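Local coordinates for protein HMG-CoA Lyase (Bacillus subtilis subsp. subtilis, PDB 1YDO) that belongs to the HMGL-like family, adopts the TIM-barrel fold and assembles with a second copy of itself, at residues D231-G236 and S247-T252; V7-V12 and D254-L259; A79-Q84 and K125-D130; L42-I47 and I95-V100. One frame throughout, in Å; residues are numbered along the deposited sequence.

Interaction 1: residues D231-G236 and S247-T252; sequences DGSAGG and SGNAAT
Backbone pairing between Ser233 and Ala251 makes this a buried loop-to-loop contact, set where strand 229-232 ends and helix 252-261 begins. Two hydrogen bonds form a single bridge about Ser233. Its N-H reaches Ala250 O at 3.1 Å, almost in line with the carbonyl bond and close to straight (165°), while Thr252 N donates to Ser233 O at 3.0 Å from well above the carbonyl plane. Gly236 N binds Ser233 O at 2.8 Å from the opposite face, so two N-H groups grip this one oxygen, and Ala251 CA adds a CA-H...O contact. The Gly236 bond closes a type II turn over Ala234 and Gly235, in which Gly235 has the positive phi that suits glycine. In a TIM barrel the C-terminal ends of the strands carry the connections to the outer helices, and here such a connection folds back so that the N-cap residue of the next helix, Ala251, lies against the chain leaving the strand. The side chains do less across the contact. Ser233 CB packs beside Asn249 OD1, while Ser233 OG, anti to its backbone N (chi1 176°), turns to Leu237 O and Asn249 ND2 turns to His207. Ala251 CB sits over the backbone between Gly235 and Gly236. Thr252 OG1 comes close to the Ser233 amide, but its hydrogen-bond partner is Glu11 of the neighbouring strand. Just before the strand ends, Asp231 is salt-bridged to Arg139.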
loop_
_atom_site.group_PDB
_atom_site.type_symbol
_atom_site.label_atom_id
_atom_site.label_comp_id
_atom_site.label_asym_id
_atom_site.label_seq_id
_atom_site.Cartn_x
_atom_site.Cartn_y
_atom_site.Cartn_z
ATOM N N ASP A 231 -2.964 7.512 -12.707
ATOM C CA ASP A 231 -2.400 8.785 -12.299
ATOM C C ASP A 231 -1.595 8.593 -11.044
ATOM O O ASP A 231 -1.975 7.807 -10.177
ATOM C CB ASP A 231 -3.518 9.780 -12.036
ATOM C CG ASP A 231 -4.196 10.232 -13.308
ATOM O OD1 ASP A 231 -5.228 10.926 -13.211
ATOM O OD2 ASP A 231 -3.685 9.900 -14.398
ATOM N N GLY A 232 -0.489 9.321 -10.943
ATOM C CA GLY A 232 0.361 9.216 -9.772
ATOM C C GLY A 232 1.009 10.533 -9.388
ATOM O O GLY A 232 0.986 11.486 -10.155
ATOM N N SER A 233 1.589 10.591 -8.197
ATOM C CA SER A 233 2.251 11.799 -7.734
ATOM C C SER A 233 3.659 11.462 -7.236
ATOM O O SER A 233 3.818 10.685 -6.303
ATOM C CB SER A 233 1.437 12.432 -6.614
ATOM O OG SER A 233 2.125 13.557 -6.101
ATOM N N ALA A 234 4.684 12.031 -7.856
ATOM C CA ALA A 234 6.045 11.730 -7.434
ATOM C C ALA A 234 6.214 11.917 -5.918
ATOM O O ALA A 234 5.872 12.965 -5.369
ATOM C CB ALA A 234 7.039 12.608 -8.195
ATOM N N GLY A 235 6.730 10.894 -5.242
ATOM C CA GLY A 235 6.937 10.983 -3.802
ATOM C C GLY A 235 5.681 10.859 -2.945
ATOM O O GLY A 235 5.754 10.647 -1.730
ATOM N N GLY A 236 4.521 10.975 -3.574
ATOM C CA GLY A 236 3.288 10.891 -2.825
ATOM C C GLY A 236 2.863 12.278 -2.374
ATOM O O GLY A 236 2.030 12.431 -1.477
ATOM N N SER A 247 -1.328 10.659 3.783
ATOM C CA SER A 247 -0.931 10.724 2.373
ATOM C C SER A 247 -2.106 10.930 1.424
ATOM O O SER A 247 -3.253 10.642 1.769
ATOM C CB SER A 247 -0.157 9.458 1.977
ATOM O OG SER A 247 -0.750 8.292 2.519
ATOM N N GLY A 248 -1.810 11.444 0.230
ATOM C CA GLY A 248 -2.849 11.697 -0.754
ATOM C C GLY A 248 -2.862 10.650 -1.845
ATOM O O GLY A 248 -3.299 9.517 -1.624
ATOM N N ASN A 249 -2.389 11.020 -3.029
ATOM C CA ASN A 249 -2.352 10.077 -4.139
ATOM C C ASN A 249 -1.202 9.101 -3.997
ATOM O O ASN A 249 -0.235 9.348 -3.276
ATOM C CB ASN A 249 -2.230 10.808 -5.472
ATOM C CG ASN A 249 -1.979 12.279 -5.295
ATOM O OD1 ASN A 249 -1.019 12.679 -4.638
ATOM N ND2 ASN A 249 -2.841 13.102 -5.881
ATOM N N ALA A 250 -1.316 7.989 -4.707
ATOM C CA ALA A 250 -0.295 6.959 -4.672
ATOM C C ALA A 250 1.018 7.497 -5.209
ATOM O O ALA A 250 1.042 8.238 -6.179
ATOM C CB ALA A 250 -0.747 5.763 -5.496
ATOM N N ALA A 251 2.108 7.100 -4.568
ATOM C CA ALA A 251 3.435 7.526 -4.971
ATOM C C ALA A 251 3.778 6.959 -6.339
ATOM O O ALA A 251 3.850 5.747 -6.510
ATOM C CB ALA A 251 4.442 7.059 -3.954
ATOM N N THR A 252 4.001 7.835 -7.309
ATOM C CA THR A 252 4.339 7.406 -8.658
ATOM C C THR A 252 5.391 6.312 -8.693
ATOM O O THR A 252 5.223 5.332 -9.395
ATOM C CB THR A 252 4.859 8.572 -9.501
ATOM O OG1 THR A 252 3.860 9.596 -9.565
ATOM C CG2 THR A 252 5.190 8.101 -10.906
#

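Interaction 2: residues V7-V12 and D254-L259; sequences VTIKEV and DIVYML
Ile9 and Val256 meet methyl to methyl, and no flat group takes part in this contact: there is no ring face or amide plane to cover, and the touching surfaces are the branched ends of aliphatic chains. Ile9 carries most of it with two branches. Its CD1 lies 3.4 Å from Val256 CG2, the two side chains crossing at about a right angle. Its CG2 lies 4.0 Å from Leu259 CD1, where the chains slide past each other in opposite directions, and 4.3 Å from Ile255 CG2. A chi1 of 71° puts CG1 between the backbone N and the carbonyl carbon and CG2 beside the N, which gives the branches separate partners: the one ending in CD1 serves Val256, the other Leu259 and Ile255. Val7 CG1 makes a looser contact with Leu259 CD1 at 4.4 Å. The strand and helix segments run antiparallel at 166° with their axes 10.2 Å apart, as expected of the layer of helices outside the strands of a TIM barrel. Helices 215-225 and 270-284 flank the same patch, and Leu42 also packs on Ile9. With no hydrogen bond or charge across it, the contact is held by nondirectional van der Waals packing and by the burial of hydrocarbon from water.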
loop_
_atom_site.group_PDB
_atom_site.type_symbol
_atom_site.label_atom_id
_atom_site.label_comp_id
_atom_site.label_asym_id
_atom_site.label_seq_id
_atom_site.Cartn_x
_atom_site.Cartn_y
_atom_site.Cartn_z
ATOM N N VAL A 7 1.423 -0.241 -19.537
ATOM C CA VAL A 7 0.480 0.628 -18.863
ATOM C C VAL A 7 1.027 2.021 -18.733
ATOM O O VAL A 7 2.104 2.210 -18.188
ATOM C CB VAL A 7 0.157 0.106 -17.477
ATOM C CG1 VAL A 7 -0.475 1.204 -16.648
ATOM C CG2 VAL A 7 -0.796 -1.071 -17.591
ATOM N N THR A 8 0.270 2.995 -19.229
ATOM C CA THR A 8 0.682 4.387 -19.170
ATOM C C THR A 8 0.277 5.072 -17.869
ATOM O O THR A 8 -0.899 5.129 -17.521
ATOM C CB THR A 8 0.108 5.173 -20.351
ATOM O OG1 THR A 8 -1.078 4.523 -20.817
ATOM C CG2 THR A 8 1.121 5.235 -21.486
ATOM N N ILE A 9 1.276 5.592 -17.155
ATOM C CA ILE A 9 1.050 6.291 -15.901
ATOM C C ILE A 9 1.248 7.791 -16.096
ATOM O O ILE A 9 2.223 8.224 -16.708
ATOM C CB ILE A 9 2.022 5.847 -14.797
ATOM C CG1 ILE A 9 3.403 6.356 -15.108
ATOM C CG2 ILE A 9 2.052 4.332 -14.666
ATOM C CD1 ILE A 9 4.233 6.475 -13.889
ATOM N N LYS A 10 0.334 8.584 -15.543
ATOM C CA LYS A 10 0.403 10.036 -15.663
ATOM C C LYS A 10 0.795 10.737 -14.360
ATOM O O LYS A 10 0.184 10.522 -13.322
ATOM C CB LYS A 10 -0.946 10.548 -16.170
ATOM C CG LYS A 10 -1.359 9.868 -17.471
ATOM C CD LYS A 10 -2.472 10.611 -18.188
ATOM C CE LYS A 10 -2.709 10.026 -19.568
ATOM N NZ LYS A 10 -3.789 10.761 -20.275
ATOM N N GLU A 11 1.822 11.574 -14.429
ATOM C CA GLU A 11 2.294 12.314 -13.268
ATOM C C GLU A 11 1.450 13.565 -13.036
ATOM O O GLU A 11 1.230 14.338 -13.966
ATOM C CB GLU A 11 3.749 12.735 -13.479
ATOM C CG GLU A 11 4.296 13.592 -12.357
ATOM C CD GLU A 11 4.345 12.849 -11.028
ATOM O OE1 GLU A 11 4.142 13.500 -9.981
ATOM O OE2 GLU A 11 4.599 11.623 -11.026
ATOM N N VAL A 12 0.971 13.763 -11.808
ATOM C CA VAL A 12 0.177 14.956 -11.483
ATOM C C VAL A 12 0.718 15.635 -10.231
ATOM O O VAL A 12 0.029 16.445 -9.608
ATOM C CB VAL A 12 -1.326 14.639 -11.244
ATOM C CG1 VAL A 12 -1.951 14.122 -12.514
ATOM C CG2 VAL A 12 -1.489 13.634 -10.113
ATOM N N ASP A 254 6.167 4.165 -6.438
ATOM C CA ASP A 254 5.636 2.913 -5.901
ATOM C C ASP A 254 4.819 2.211 -6.975
ATOM O O ASP A 254 4.820 0.989 -7.082
ATOM C CB ASP A 254 4.751 3.200 -4.690
ATOM C CG ASP A 254 5.536 3.703 -3.506
ATOM O OD1 ASP A 254 4.925 4.306 -2.594
ATOM O OD2 ASP A 254 6.770 3.487 -3.483
ATOM N N ILE A 255 4.114 3.011 -7.759
ATOM C CA ILE A 255 3.292 2.488 -8.822
ATOM C C ILE A 255 4.179 1.932 -9.916
ATOM O O ILE A 255 3.945 0.838 -10.410
ATOM C CB ILE A 255 2.401 3.573 -9.412
ATOM C CG1 ILE A 255 1.434 4.052 -8.347
ATOM C CG2 ILE A 255 1.681 3.045 -10.621
ATOM C CD1 ILE A 255 0.502 5.093 -8.834
ATOM N N VAL A 256 5.196 2.693 -10.290
ATOM C CA VAL A 256 6.112 2.277 -11.339
ATOM C C VAL A 256 6.857 1.028 -10.910
ATOM O O VAL A 256 7.057 0.118 -11.710
ATOM C CB VAL A 256 7.150 3.370 -11.654
ATOM C CG1 VAL A 256 8.160 2.850 -12.644
ATOM C CG2 VAL A 256 6.454 4.595 -12.210
ATOM N N TYR A 257 7.266 0.973 -9.650
ATOM C CA TYR A 257 8.003 -0.179 -9.177
ATOM C C TYR A 257 7.196 -1.454 -9.256
ATOM O O TYR A 257 7.578 -2.407 -9.930
ATOM C CB TYR A 257 8.468 0.027 -7.736
ATOM C CG TYR A 257 9.007 -1.235 -7.076
ATOM C CD1 TYR A 257 8.166 -2.101 -6.377
ATOM C CD2 TYR A 257 10.351 -1.571 -7.180
ATOM C CE1 TYR A 257 8.654 -3.286 -5.800
ATOM C CE2 TYR A 257 10.853 -2.746 -6.606
ATOM C CZ TYR A 257 10.000 -3.600 -5.921
ATOM O OH TYR A 257 10.485 -4.763 -5.362
HETATM N N MSE A 258 6.075 -1.475 -8.557
HETATM C CA MSE A 258 5.266 -2.666 -8.553
HETATM C C MSE A 258 4.939 -3.158 -9.952
HETATM O O MSE A 258 4.962 -4.360 -10.221
HETATM C CB MSE A 258 3.982 -2.434 -7.787
HETATM C CG MSE A 258 3.161 -3.683 -7.700
HETATM SE SE MSE A 258 1.435 -3.273 -7.037
HETATM C CE MSE A 258 0.816 -2.168 -8.499
ATOM N N LEU A 259 4.631 -2.228 -10.840
ATOM C CA LEU A 259 4.302 -2.595 -12.203
ATOM C C LEU A 259 5.489 -3.262 -12.870
ATOM O O LEU A 259 5.323 -4.216 -13.615
ATOM C CB LEU A 259 3.868 -1.362 -12.994
ATOM C CG LEU A 259 2.488 -0.807 -12.626
ATOM C CD1 LEU A 259 2.306 0.567 -13.246
ATOM C CD2 LEU A 259 1.413 -1.770 -13.098
#

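Interaction 3: residues A79-Q84 and K125-D130; sequences ALVPNQ and KQVNND
Val127 and Gln84 bury the most surface here, and Asp130 follows. Val127 lies on helix 117-133 and faces the chain that joins strand 76-80 to helix 84-93. Its CG2, beside the backbone N and anti to the carbonyl carbon, touches mainly backbone, 3.7 Å from Asn83 CA and 3.8 Å from Gln84 N, and so rests on the N-cap residue and first turn of helix 84-93. The other methyl, CG1, is turned to Val81 CG1 at 4.3 Å, a looser apolar contact that continues inward, since Val81 also touches Ala98 and Val127 touches Val100 of strand 97-103. These are successive beta-alpha units of a TIM barrel: two neighbouring outer helices meet through Gln84 and Asp130, and both valines rest on the strand that comes between those helices in the chain. Towards the surface the contact turns polar. Gln84 runs past Asp130 at a slant, its chain bent at chi2, the torsion that places CD. NE2 donates to Asp130 OD2 at 3.2 Å with an N-H...O angle of 146°, meeting the oxygen nearly in line with the CG-OD2 bond. OD2 is tilted 15° from the amide plane, and the amide and carboxylate planes stand 28° apart. The same OD2 lies 3.3 Å from Gln84 CG, so the carboxylate oxygen also lies against the aliphatic part of the glutamine. Asp130 in addition packs on Leu87, one helical turn further along.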
loop_
_atom_site.group_PDB
_atom_site.type_symbol
_atom_site.label_atom_id
_atom_site.label_comp_id
_atom_site.label_asym_id
_atom_site.label_seq_id
_atom_site.Cartn_x
_atom_site.Cartn_y
_atom_site.Cartn_z
ATOM N N ALA A 79 -2.435 20.788 -18.161
ATOM C CA ALA A 79 -2.726 21.691 -17.063
ATOM C C ALA A 79 -4.212 21.644 -16.764
ATOM O O ALA A 79 -5.031 21.337 -17.628
ATOM C CB ALA A 79 -2.321 23.078 -17.429
ATOM N N LEU A 80 -4.561 21.937 -15.527
ATOM C CA LEU A 80 -5.948 21.928 -15.163
ATOM C C LEU A 80 -6.581 23.205 -15.705
ATOM O O LEU A 80 -6.026 24.283 -15.540
ATOM C CB LEU A 80 -6.082 21.899 -13.653
ATOM C CG LEU A 80 -7.417 21.323 -13.174
ATOM C CD1 LEU A 80 -7.462 19.841 -13.488
ATOM C CD2 LEU A 80 -7.550 21.553 -11.698
ATOM N N VAL A 81 -7.734 23.091 -16.361
ATOM C CA VAL A 81 -8.409 24.272 -16.889
ATOM C C VAL A 81 -9.819 24.365 -16.344
ATOM O O VAL A 81 -10.672 23.558 -16.669
ATOM C CB VAL A 81 -8.455 24.247 -18.420
ATOM C CG1 VAL A 81 -9.198 25.494 -18.957
ATOM C CG2 VAL A 81 -7.047 24.207 -18.968
ATOM N N PRO A 82 -10.083 25.389 -15.529
ATOM C CA PRO A 82 -11.392 25.603 -14.915
ATOM C C PRO A 82 -12.492 26.077 -15.840
ATOM O O PRO A 82 -13.654 25.712 -15.662
ATOM C CB PRO A 82 -11.085 26.619 -13.828
ATOM C CG PRO A 82 -10.078 27.506 -14.534
ATOM C CD PRO A 82 -9.169 26.505 -15.213
ATOM N N ASN A 83 -12.129 26.894 -16.826
ATOM C CA ASN A 83 -13.105 27.435 -17.780
ATOM C C ASN A 83 -12.434 28.180 -18.938
ATOM O O ASN A 83 -11.213 28.282 -18.992
ATOM C CB ASN A 83 -14.082 28.351 -17.036
ATOM C CG ASN A 83 -13.379 29.255 -16.033
ATOM O OD1 ASN A 83 -13.837 29.421 -14.897
ATOM N ND2 ASN A 83 -12.266 29.861 -16.457
ATOM N N GLN A 84 -13.244 28.703 -19.852
ATOM C CA GLN A 84 -12.736 29.417 -21.026
ATOM C C GLN A 84 -11.627 30.416 -20.716
ATOM O O GLN A 84 -10.583 30.420 -21.382
ATOM C CB GLN A 84 -13.892 30.110 -21.765
ATOM C CG GLN A 84 -14.758 29.136 -22.574
ATOM C CD GLN A 84 -16.256 29.399 -22.428
ATOM O OE1 GLN A 84 -16.762 29.541 -21.309
ATOM N NE2 GLN A 84 -16.973 29.444 -23.554
ATOM N N LYS A 125 -18.617 21.292 -21.134
ATOM C CA LYS A 125 -19.113 21.084 -22.490
ATOM C C LYS A 125 -18.466 22.089 -23.434
ATOM O O LYS A 125 -17.773 21.713 -24.374
ATOM C CB LYS A 125 -20.636 21.272 -22.530
ATOM C CG LYS A 125 -21.279 21.139 -23.918
ATOM C CD LYS A 125 -22.796 21.370 -23.851
ATOM C CE LYS A 125 -23.467 21.070 -25.183
ATOM N NZ LYS A 125 -22.878 21.876 -26.291
ATOM N N GLN A 126 -18.692 23.373 -23.178
ATOM C CA GLN A 126 -18.132 24.378 -24.059
ATOM C C GLN A 126 -16.620 24.546 -23.823
ATOM O O GLN A 126 -15.855 24.789 -24.762
ATOM C CB GLN A 126 -18.909 25.712 -23.936
ATOM C CG GLN A 126 -20.423 25.647 -24.405
ATOM C CD GLN A 126 -20.641 25.000 -25.818
ATOM O OE1 GLN A 126 -19.966 25.349 -26.803
ATOM N NE2 GLN A 126 -21.606 24.089 -25.909
ATOM N N VAL A 127 -16.163 24.382 -22.585
ATOM C CA VAL A 127 -14.734 24.503 -22.321
ATOM C C VAL A 127 -13.955 23.466 -23.131
ATOM O O VAL A 127 -12.816 23.705 -23.537
ATOM C CB VAL A 127 -14.439 24.288 -20.850
ATOM C CG1 VAL A 127 -12.942 24.290 -20.631
ATOM C CG2 VAL A 127 -15.124 25.369 -20.036
ATOM N N ASN A 128 -14.577 22.312 -23.361
ATOM C CA ASN A 128 -13.943 21.242 -24.129
ATOM C C ASN A 128 -13.985 21.580 -25.609
ATOM O O ASN A 128 -13.011 21.382 -26.333
ATOM C CB ASN A 128 -14.673 19.917 -23.885
ATOM C CG ASN A 128 -14.238 18.817 -24.848
ATOM O OD1 ASN A 128 -13.079 18.416 -24.865
ATOM N ND2 ASN A 128 -15.176 18.326 -25.657
ATOM N N ASN A 129 -15.125 22.096 -26.048
ATOM C CA ASN A 129 -15.333 22.466 -27.441
ATOM C C ASN A 129 -14.274 23.470 -27.921
ATOM O O ASN A 129 -13.669 23.293 -28.982
ATOM C CB ASN A 129 -16.751 23.042 -27.599
ATOM C CG ASN A 129 -17.155 23.246 -29.060
ATOM O OD1 ASN A 129 -16.791 24.250 -29.680
ATOM N ND2 ASN A 129 -17.912 22.288 -29.615
ATOM N N ASP A 130 -14.051 24.516 -27.131
ATOM C CA ASP A 130 -13.069 25.538 -27.485
ATOM C C ASP A 130 -11.639 24.992 -27.414
ATOM O O ASP A 130 -10.758 25.375 -28.200
ATOM C CB ASP A 130 -13.189 26.762 -26.565
ATOM C CG ASP A 130 -14.563 27.423 -26.632
ATOM O OD1 ASP A 130 -15.271 27.253 -27.661
ATOM O OD2 ASP A 130 -14.918 28.129 -25.660
#

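Interaction 4: residues L42-I47 and I95-V100; sequences LSYIEI and INEACV
Tyr44 and Glu97 join two strands that are not neighbours, 44-49 and 97-103, across the intervening strand 76-80. Tyr44 CG is anti to the backbone N (chi1 -176°), and the side chain ends with OH donating to Glu97 OE2 at 3.0 Å. That oxygen uses its anti lone pair and lies at the ring edge near the ring plane, the carboxylate being turned 62° from the ring. Glu97, its own CG anti to N and its chain extended beyond, crosses the tyrosine at about a right angle; its other oxygen, OE1, is held by Thr137 OG1. Cys99 SG, beside its backbone N, lies 3.3 Å from Tyr44 OH. Glu46 extends beyond CG and brings OE1 to 3.5 Å from the same sulfur, while its OE2 forms a salt bridge with Arg15. In the parallel strands of a TIM barrel alternate residues face the interior, and Tyr44, Glu46, Glu97 and Cys99 gather there as a polar cluster, with Lys10 making a cation-pi contact with the tyrosine ring. Arg139 of strand 137-143 also reaches the cluster, through weak polar contacts. The two strand segments cross at -67° with their axes 9.2 Å apart. Ile47 contributes an apolar contact: CG1, in the crowded position between N and the carbonyl carbon, leads to CD1, 3.9 Å from Ile95 CD1, the two side chains meeting at a slant.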
loop_
_atom_site.group_PDB
_atom_site.type_symbol
_atom_site.label_atom_id
_atom_site.label_comp_id
_atom_site.label_asym_id
_atom_site.label_seq_id
_atom_site.Cartn_x
_atom_site.Cartn_y
_atom_site.Cartn_z
ATOM N N LEU A 42 8.593 9.489 -18.037
ATOM C CA LEU A 42 7.162 9.757 -18.028
ATOM C C LEU A 42 6.814 10.416 -19.365
ATOM O O LEU A 42 7.635 11.124 -19.938
ATOM C CB LEU A 42 6.818 10.699 -16.870
ATOM C CG LEU A 42 6.780 10.105 -15.465
ATOM C CD1 LEU A 42 6.830 11.208 -14.440
ATOM C CD2 LEU A 42 5.514 9.273 -15.300
ATOM N N SER A 43 5.601 10.184 -19.853
ATOM C CA SER A 43 5.161 10.752 -21.121
ATOM C C SER A 43 3.979 11.701 -20.932
ATOM O O SER A 43 3.349 12.107 -21.905
ATOM C CB SER A 43 4.738 9.643 -22.079
ATOM O OG SER A 43 3.538 9.051 -21.658
ATOM N N TYR A 44 3.669 12.044 -19.686
ATOM C CA TYR A 44 2.552 12.932 -19.399
ATOM C C TYR A 44 2.774 13.596 -18.051
ATOM O O TYR A 44 3.076 12.923 -17.075
ATOM C CB TYR A 44 1.266 12.126 -19.390
ATOM C CG TYR A 44 0.029 12.948 -19.191
ATOM C CD1 TYR A 44 -0.333 13.402 -17.925
ATOM C CD2 TYR A 44 -0.823 13.215 -20.261
ATOM C CE1 TYR A 44 -1.521 14.097 -17.726
ATOM C CE2 TYR A 44 -2.013 13.906 -20.073
ATOM C CZ TYR A 44 -2.361 14.340 -18.798
ATOM O OH TYR A 44 -3.566 14.976 -18.587
ATOM N N ILE A 45 2.621 14.917 -17.997
ATOM C CA ILE A 45 2.843 15.649 -16.761
ATOM C C ILE A 45 1.960 16.880 -16.624
ATOM O O ILE A 45 2.062 17.787 -17.441
ATOM C CB ILE A 45 4.271 16.162 -16.693
ATOM C CG1 ILE A 45 5.265 15.032 -16.898
ATOM C CG2 ILE A 45 4.491 16.850 -15.374
ATOM C CD1 ILE A 45 6.700 15.497 -16.784
ATOM N N GLU A 46 1.103 16.933 -15.608
ATOM C CA GLU A 46 0.301 18.135 -15.425
ATOM C C GLU A 46 1.194 19.172 -14.756
ATOM O O GLU A 46 1.284 19.211 -13.535
ATOM C CB GLU A 46 -0.881 17.879 -14.523
ATOM C CG GLU A 46 -1.920 17.019 -15.135
ATOM C CD GLU A 46 -3.249 17.129 -14.403
ATOM O OE1 GLU A 46 -4.180 16.351 -14.724
ATOM O OE2 GLU A 46 -3.368 17.996 -13.507
ATOM N N ILE A 47 1.850 20.012 -15.547
ATOM C CA ILE A 47 2.749 21.012 -14.993
ATOM C C ILE A 47 2.121 21.971 -13.993
ATOM O O ILE A 47 2.787 22.399 -13.054
ATOM C CB ILE A 47 3.385 21.838 -16.103
ATOM C CG1 ILE A 47 2.292 22.543 -16.906
ATOM C CG2 ILE A 47 4.208 20.944 -17.012
ATOM C CD1 ILE A 47 2.829 23.502 -17.941
ATOM N N ILE A 95 0.341 24.688 -23.098
ATOM C CA ILE A 95 -0.161 23.389 -22.671
ATOM C C ILE A 95 -0.677 22.569 -23.837
ATOM O O ILE A 95 -1.433 23.078 -24.656
ATOM C CB ILE A 95 -1.290 23.531 -21.632
ATOM C CG1 ILE A 95 -0.688 23.822 -20.266
ATOM C CG2 ILE A 95 -2.095 22.251 -21.540
ATOM C CD1 ILE A 95 0.131 25.087 -20.225
ATOM N N ASN A 96 -0.263 21.305 -23.907
ATOM C CA ASN A 96 -0.696 20.418 -24.974
ATOM C C ASN A 96 -2.100 19.895 -24.676
ATOM O O ASN A 96 -2.957 19.836 -25.559
ATOM C CB ASN A 96 0.246 19.228 -25.108
ATOM C CG ASN A 96 1.688 19.640 -25.188
ATOM O OD1 ASN A 96 2.059 20.443 -26.029
ATOM N ND2 ASN A 96 2.517 19.099 -24.302
ATOM N N GLU A 97 -2.341 19.504 -23.427
ATOM C CA GLU A 97 -3.647 18.973 -23.064
ATOM C C GLU A 97 -4.285 19.691 -21.885
ATOM O O GLU A 97 -3.638 19.990 -20.887
ATOM C CB GLU A 97 -3.547 17.460 -22.777
ATOM C CG GLU A 97 -4.823 16.839 -22.188
ATOM C CD GLU A 97 -4.902 15.325 -22.349
ATOM O OE1 GLU A 97 -5.115 14.853 -23.492
ATOM O OE2 GLU A 97 -4.764 14.609 -21.332
ATOM N N ALA A 98 -5.572 19.965 -22.023
ATOM C CA ALA A 98 -6.313 20.637 -20.985
ATOM C C ALA A 98 -7.154 19.617 -20.248
ATOM O O ALA A 98 -7.769 18.760 -20.867
ATOM C CB ALA A 98 -7.200 21.696 -21.601
ATOM N N CYS A 99 -7.192 19.698 -18.928
ATOM C CA CYS A 99 -7.986 18.742 -18.169
ATOM C C CYS A 99 -9.116 19.427 -17.444
ATOM O O CYS A 99 -8.882 20.142 -16.473
ATOM C CB CYS A 99 -7.116 18.043 -17.131
ATOM S SG CYS A 99 -5.501 17.488 -17.716
ATOM N N VAL A 100 -10.338 19.227 -17.895
ATOM C CA VAL A 100 -11.439 19.839 -17.184
ATOM C C VAL A 100 -11.746 18.979 -15.957
ATOM O O VAL A 100 -11.175 17.896 -15.798
ATOM C CB VAL A 100 -12.680 19.926 -18.056
ATOM C CG1 VAL A 100 -12.436 20.928 -19.170
ATOM C CG2 VAL A 100 -13.021 18.546 -18.613
#

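From the N terminus, segment 7-12 opens interaction 2, which is closed only by 254-259 and encloses all the others, bringing the first barrel strand to a late outer helix. Within that loop, 42-47 opens interaction 4 and 79-84 opens interaction 3; 95-100 then closes the former before 125-130 closes the latter, so the two cross, and backbone bonds of Ala79 with Glu97 and Cys99 join them directly. Interaction 1 is nested later, in the loop closed by interaction 2. Glu11 ties 7-12 to both sides: its carboxylate to Thr252 and Ala234, its backbone to Tyr44 and Glu46. Interactions 1 and 3 sit on opposite sides of the chain's centre, about 25 Å apart between centres.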